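Beta-galactosidase (Geobacillus stearothermophilus, PDB 4OIF) probably hydrolyses terminal non-reducing beta-D-galactose residues from beta-D-galactosides, as a trimeric, zinc-containing enzyme of glycoside hydrolase family 42. Local coordinates at residues G82-T88 with A149-V155; E531-L535 with L552-T557. All coordinates share one frame; numbering follows the deposited sequence.

Contact 1 (G82-T88 with A149-V155)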
loop_
_atom_site.group_PDB
_atom_site.type_symbol
_atom_site.label_atom_id
_atom_site.label_comp_id
_atom_site.label_asym_id
_atom_site.label_seq_id
_atom_site.Cartn_x
_atom_site.Cartn_y
_atom_site.Cartn_z
ATOM N N GLY A 82 -20.015 5.354 45.278
ATOM C CA GLY A 82 -19.688 4.693 44.030
ATOM C C GLY A 82 -19.308 3.224 44.127
ATOM O O GLY A 82 -19.189 2.675 45.218
ATOM N N ARG A 83 -19.123 2.578 42.977
ATOM C CA ARG A 83 -18.650 1.200 42.956
ATOM C C ARG A 83 -17.396 1.074 42.089
ATOM O O ARG A 83 -17.123 1.908 41.214
ATOM C CB ARG A 83 -19.737 0.235 42.453
ATOM C CG ARG A 83 -21.117 0.351 43.129
ATOM C CD ARG A 83 -21.118 0.027 44.617
ATOM N NE ARG A 83 -20.880 -1.387 44.847
ATOM C CZ ARG A 83 -21.840 -2.305 44.928
ATOM N NH1 ARG A 83 -23.113 -1.946 44.804
ATOM N NH2 ARG A 83 -21.521 -3.581 45.134
ATOM N N VAL A 84 -16.631 0.022 42.347
ATOM C CA VAL A 84 -15.444 -0.257 41.560
ATOM C C VAL A 84 -15.577 -1.557 40.771
ATOM O O VAL A 84 -15.901 -2.602 41.333
ATOM C CB VAL A 84 -14.191 -0.351 42.441
ATOM C CG1 VAL A 84 -12.971 -0.711 41.573
ATOM C CG2 VAL A 84 -13.981 0.950 43.214
ATOM N N ILE A 85 -15.367 -1.466 39.460
ATOM C CA ILE A 85 -15.054 -2.621 38.627
ATOM C C ILE A 85 -13.537 -2.785 38.657
ATOM O O ILE A 85 -12.812 -1.975 38.075
ATOM C CB ILE A 85 -15.543 -2.448 37.172
ATOM C CG1 ILE A 85 -17.066 -2.347 37.128
ATOM C CG2 ILE A 85 -15.076 -3.609 36.289
ATOM C CD1 ILE A 85 -17.598 -1.946 35.767
ATOM N N LEU A 86 -13.052 -3.803 39.360
ATOM C CA LEU A 86 -11.615 -3.985 39.496
ATOM C C LEU A 86 -11.099 -4.827 38.346
ATOM O O LEU A 86 -11.603 -5.916 38.078
ATOM C CB LEU A 86 -11.262 -4.636 40.834
ATOM C CG LEU A 86 -9.767 -4.735 41.159
ATOM C CD1 LEU A 86 -9.088 -3.396 40.989
ATOM C CD2 LEU A 86 -9.549 -5.247 42.566
ATOM N N ALA A 87 -10.101 -4.304 37.655
ATOM C CA ALA A 87 -9.503 -5.024 36.552
ATOM C C ALA A 87 -8.231 -5.719 36.988
ATOM O O ALA A 87 -7.513 -5.221 37.863
ATOM C CB ALA A 87 -9.209 -4.082 35.396
ATOM N N THR A 88 -7.953 -6.870 36.376
ATOM C CA THR A 88 -6.628 -7.465 36.477
ATOM C C THR A 88 -5.711 -6.808 35.437
ATOM O O THR A 88 -6.159 -6.419 34.364
ATOM C CB THR A 88 -6.670 -8.967 36.282
ATOM O OG1 THR A 88 -7.019 -9.267 34.924
ATOM C CG2 THR A 88 -7.703 -9.576 37.236
ATOM N N ALA A 149 -17.250 -1.704 47.917
ATOM C CA ALA A 149 -17.288 -1.053 46.605
ATOM C C ALA A 149 -17.047 -2.009 45.439
ATOM O O ALA A 149 -17.342 -1.671 44.294
ATOM C CB ALA A 149 -16.282 0.080 46.542
ATOM N N LEU A 150 -16.519 -3.196 45.715
ATOM C CA LEU A 150 -16.194 -4.124 44.631
ATOM C C LEU A 150 -17.449 -4.634 43.951
ATOM O O LEU A 150 -18.348 -5.144 44.607
ATOM C CB LEU A 150 -15.363 -5.307 45.135
ATOM C CG LEU A 150 -14.962 -6.262 44.004
ATOM C CD1 LEU A 150 -14.221 -5.496 42.933
ATOM C CD2 LEU A 150 -14.122 -7.440 44.507
ATOM N N LEU A 151 -17.504 -4.504 42.633
ATOM C CA LEU A 151 -18.705 -4.889 41.900
ATOM C C LEU A 151 -18.506 -6.074 40.968
ATOM O O LEU A 151 -19.326 -6.989 40.909
ATOM C CB LEU A 151 -19.229 -3.717 41.074
ATOM C CG LEU A 151 -20.605 -4.002 40.478
ATOM C CD1 LEU A 151 -21.653 -3.989 41.584
ATOM C CD2 LEU A 151 -20.965 -3.019 39.371
ATOM N N MET A 152 -17.409 -6.039 40.233
ATOM C CA MET A 152 -17.182 -6.988 39.156
ATOM C C MET A 152 -15.694 -7.036 38.808
ATOM O O MET A 152 -14.959 -6.075 39.046
ATOM C CB MET A 152 -18.032 -6.590 37.940
ATOM C CG MET A 152 -18.010 -7.529 36.738
ATOM S SD MET A 152 -19.207 -6.981 35.473
ATOM C CE MET A 152 -18.781 -5.251 35.327
ATOM N N TRP A 153 -15.249 -8.165 38.274
ATOM C CA TRP A 153 -13.897 -8.282 37.778
ATOM C C TRP A 153 -13.872 -7.976 36.278
ATOM O O TRP A 153 -14.729 -8.444 35.521
ATOM C CB TRP A 153 -13.339 -9.676 38.047
ATOM C CG TRP A 153 -13.063 -9.965 39.489
ATOM C CD1 TRP A 153 -13.805 -10.739 40.326
ATOM C CD2 TRP A 153 -11.949 -9.499 40.254
ATOM N NE1 TRP A 153 -13.230 -10.780 41.568
ATOM C CE2 TRP A 153 -12.087 -10.025 41.550
ATOM C CE3 TRP A 153 -10.846 -8.686 39.968
ATOM C CZ2 TRP A 153 -11.171 -9.758 42.563
ATOM C CZ3 TRP A 153 -9.937 -8.427 40.965
ATOM C CH2 TRP A 153 -10.101 -8.960 42.250
ATOM N N HIS A 154 -12.875 -7.191 35.875
ATOM C CA HIS A 154 -12.617 -6.823 34.488
ATOM C C HIS A 154 -11.311 -7.523 34.102
ATOM O O HIS A 154 -10.226 -6.985 34.287
ATOM C CB HIS A 154 -12.552 -5.282 34.382
ATOM C CG HIS A 154 -12.195 -4.735 33.030
ATOM N ND1 HIS A 154 -11.060 -5.105 32.335
ATOM C CD2 HIS A 154 -12.776 -3.752 32.295
ATOM C CE1 HIS A 154 -10.987 -4.412 31.211
ATOM N NE2 HIS A 154 -12.011 -3.578 31.167
ATOM N N VAL A 155 -11.401 -8.749 33.607
ATOM C CA VAL A 155 -10.192 -9.548 33.468
ATOM C C VAL A 155 -9.400 -9.176 32.225
ATOM O O VAL A 155 -9.874 -9.330 31.090
ATOM C CB VAL A 155 -10.511 -11.040 33.456
ATOM C CG1 VAL A 155 -9.232 -11.863 33.371
ATOM C CG2 VAL A 155 -11.245 -11.389 34.713
#

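Contact 2 (E531-L535 with L552-T557)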
loop_
_atom_site.group_PDB
_atom_site.type_symbol
_atom_site.label_atom_id
_atom_site.label_comp_id
_atom_site.label_asym_id
_atom_site.label_seq_id
_atom_site.Cartn_x
_atom_site.Cartn_y
_atom_site.Cartn_z
ATOM N N GLU A 531 -24.086 -23.402 -9.399
ATOM C CA GLU A 531 -23.024 -22.492 -9.826
ATOM C C GLU A 531 -23.095 -21.133 -9.167
ATOM O O GLU A 531 -24.150 -20.499 -9.121
ATOM C CB GLU A 531 -23.029 -22.291 -11.344
ATOM C CG GLU A 531 -21.827 -21.460 -11.814
ATOM C CD GLU A 531 -21.726 -21.297 -13.315
ATOM O OE1 GLU A 531 -22.594 -21.803 -14.052
ATOM O OE2 GLU A 531 -20.762 -20.646 -13.763
ATOM N N THR A 532 -21.950 -20.687 -8.665
ATOM C CA THR A 532 -21.832 -19.372 -8.066
ATOM C C THR A 532 -21.177 -18.449 -9.063
ATOM O O THR A 532 -20.013 -18.624 -9.417
ATOM C CB THR A 532 -21.009 -19.391 -6.765
ATOM O OG1 THR A 532 -21.726 -20.107 -5.748
ATOM C CG2 THR A 532 -20.766 -17.971 -6.290
ATOM N N ASP A 533 -21.936 -17.474 -9.538
ATOM C CA ASP A 533 -21.402 -16.509 -10.476
ATOM C C ASP A 533 -20.817 -15.317 -9.728
ATOM O O ASP A 533 -21.551 -14.596 -9.042
ATOM C CB ASP A 533 -22.496 -16.053 -11.431
ATOM C CG ASP A 533 -21.951 -15.365 -12.654
ATOM O OD1 ASP A 533 -20.800 -15.658 -13.063
ATOM O OD2 ASP A 533 -22.686 -14.533 -13.207
ATOM N N THR A 534 -19.506 -15.110 -9.850
ATOM C CA THR A 534 -18.850 -13.973 -9.207
ATOM C C THR A 534 -18.650 -12.830 -10.195
ATOM O O THR A 534 -18.055 -13.015 -11.252
ATOM C CB THR A 534 -17.494 -14.366 -8.609
ATOM O OG1 THR A 534 -17.687 -15.324 -7.559
ATOM C CG2 THR A 534 -16.795 -13.136 -8.047
ATOM N N LEU A 535 -19.132 -11.643 -9.841
ATOM C CA LEU A 535 -19.180 -10.532 -10.790
ATOM C C LEU A 535 -18.147 -9.444 -10.527
ATOM O O LEU A 535 -17.712 -9.253 -9.398
ATOM C CB LEU A 535 -20.571 -9.907 -10.779
ATOM C CG LEU A 535 -21.714 -10.906 -10.977
ATOM C CD1 LEU A 535 -23.032 -10.172 -11.081
ATOM C CD2 LEU A 535 -21.461 -11.749 -12.223
ATOM N N LEU A 552 -29.267 -6.631 -9.035
ATOM C CA LEU A 552 -28.319 -7.590 -8.490
ATOM C C LEU A 552 -26.893 -7.111 -8.694
ATOM O O LEU A 552 -26.546 -6.595 -9.767
ATOM C CB LEU A 552 -28.493 -8.969 -9.136
ATOM C CG LEU A 552 -27.575 -10.104 -8.669
ATOM C CD1 LEU A 552 -28.304 -11.435 -8.802
ATOM C CD2 LEU A 552 -26.245 -10.152 -9.423
ATOM N N LYS A 553 -26.075 -7.321 -7.664
ATOM C CA LYS A 553 -24.633 -7.087 -7.727
ATOM C C LYS A 553 -23.839 -8.226 -7.076
ATOM O O LYS A 553 -24.369 -8.956 -6.233
ATOM C CB LYS A 553 -24.274 -5.754 -7.053
ATOM C CG LYS A 553 -24.888 -4.555 -7.744
ATOM C CD LYS A 553 -24.278 -3.249 -7.297
ATOM C CE LYS A 553 -24.566 -2.932 -5.849
ATOM N NZ LYS A 553 -23.920 -1.632 -5.469
ATOM N N ASP A 554 -22.582 -8.369 -7.494
ATOM C CA ASP A 554 -21.566 -9.192 -6.818
ATOM C C ASP A 554 -21.698 -10.700 -6.999
ATOM O O ASP A 554 -20.734 -11.356 -7.396
ATOM C CB ASP A 554 -21.537 -8.889 -5.313
ATOM C CG ASP A 554 -21.192 -7.442 -5.012
ATOM O OD1 ASP A 554 -20.594 -6.769 -5.881
ATOM O OD2 ASP A 554 -21.511 -6.983 -3.894
ATOM N N TYR A 555 -22.865 -11.257 -6.676
ATOM C CA TYR A 555 -23.050 -12.708 -6.749
ATOM C C TYR A 555 -24.415 -13.131 -7.271
ATOM O O TYR A 555 -25.445 -12.556 -6.914
ATOM C CB TYR A 555 -22.827 -13.343 -5.378
ATOM C CG TYR A 555 -21.439 -13.117 -4.844
ATOM C CD1 TYR A 555 -20.369 -13.867 -5.316
ATOM C CD2 TYR A 555 -21.191 -12.159 -3.874
ATOM C CE1 TYR A 555 -19.092 -13.671 -4.848
ATOM C CE2 TYR A 555 -19.909 -11.954 -3.396
ATOM C CZ TYR A 555 -18.864 -12.715 -3.892
ATOM O OH TYR A 555 -17.585 -12.528 -3.434
ATOM N N ALA A 556 -24.401 -14.153 -8.116
ATOM C CA ALA A 556 -25.616 -14.815 -8.535
ATOM C C ALA A 556 -25.436 -16.300 -8.331
ATOM O O ALA A 556 -24.314 -16.801 -8.311
ATOM C CB ALA A 556 -25.938 -14.503 -9.982
ATOM N N THR A 557 -26.537 -17.015 -8.162
ATOM C CA THR A 557 -26.446 -18.461 -8.058
ATOM C C THR A 557 -27.336 -19.147 -9.083
ATOM O O THR A 557 -28.536 -18.895 -9.129
ATOM C CB THR A 557 -26.832 -18.953 -6.647
ATOM O OG1 THR A 557 -26.129 -18.189 -5.652
ATOM C CG2 THR A 557 -26.487 -20.426 -6.498
HETATM O O HOH W 1 -24.289 -19.437 -4.222
HETATM O O HOH W 2 -18.276 -10.001 -6.647
#

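Contact 1 (G82-T88 with A149-V155)
The guanidinium of R83 carries L151 over one face, CD1 sitting 3.6 Å from NH2 toward the rim, while the backbone oxygens of A149 and L150 lie at its edge. Bends at chi2 (-63°) and chi3 (-69°) carry the guanidinium over to L151. The W153 ring lies alongside L86, its CZ3 3.6 Å from L86 CD2, and NE1 bonds to T247. A87 CB lies obliquely by the H154 ring, 3.7 Å from ND1; with CG anti to the backbone N (chi1 176°), the ring runs on away from 82-88.

Between these groups, strands 83-87 and 150-154 run parallel as neighbours in the TIM barrel wall. V84 N gives a nearly straight bond to A149 O (2.7 Å), and L151 N returns one to V84 O. At L151 and M152 the second strand shifts register by a residue; beyond it, L86 N reaches M152 O, H154 N binds L86 O at 2.8 Å, and T88 N meets H154 O. On the H154 face, I85 CG2 packs on H154 CB at 3.6 Å; L86, L150 and W153 share the other, where W153 also packs on helix 218-246.

Apolar packing thus backs one face, while the other carries H154 close to N157, a predicted substrate-binding residue, and E322, the predicted nucleophile. The chemistry is consistent with a backbone-bonded wall that sets H154 beside the catalytic pocket.

Contact 2 (E531-L535 with L552-T557)
D533 and A556 form a hydrogen-bonded pair of a two-stranded antiparallel sheet, strands 527-534 and 555-561, in the trimerisation domain. D533 N gives its hydrogen to A556 O at 2.8 Å, and A556 N answers to D533 O. Just past the strand, L535 N binds D554 O (2.9 Å). D554 has phi 75° and psi -55°, and Y555 N bonds K553 O across it (2.8 Å), a classic gamma-turn that presents the D554 carbonyl to L535.

Two waters add polar bridges. One donates to T557 OG1 at 2.6 Å and also bonds T532 OG1, joining a non-hydrogen-bonded pair through its side chains; T557 OG1 is also hydrogen-bonded to the backbone oxygen of G595. The other water donates to both L535 O and D554 O.

Apolar contact centres on L535, whose CG stands anti to the carbonyl carbon (chi1 -52°), the setting from which CD1 meets L552 CD2 at 3.6 Å, the two side chains crossing at about a right angle. CB and CG of L535 rest against the D554 carbonyl. Cutting L535 back to an alanine removes CD1 and is likely to leave a gap against L552 CD2, with that methyl lacking its apolar mate.

Three carboxylates are paired: D533 OD2 forms a salt bridge with R338 of the second subunit and bonds Y575 of its own chain, while E531 OE1 pairs with R386 of the second subunit. D554 instead turns to R597 within the chain.

Y555 lies alongside T534, and its hydroxyl bonds T435 and A432. T534 OG1 sits at the edge of the Y555 ring, near its plane, 3.5 Å from CE1.

How the contacts relate
Both contacts are buried pairings of neighbouring strands, but they share no element and lie on opposite sides of the chain's centre, their own centres about 50 Å apart. Contact 1 belongs to the parallel barrel wall, within one subunit and near the predicted catalytic residues; aliphatic and aromatic packing dominates its side chains. Contact 2 is antiparallel, smaller (403 against 758 Å²) and set in the trimerisation domain, away from the annotated sites. Water bridges join its strands, and at the edge that meets the second subunit E531 and D533 pair with arginines of that subunit, while D554 pairs within its own chain.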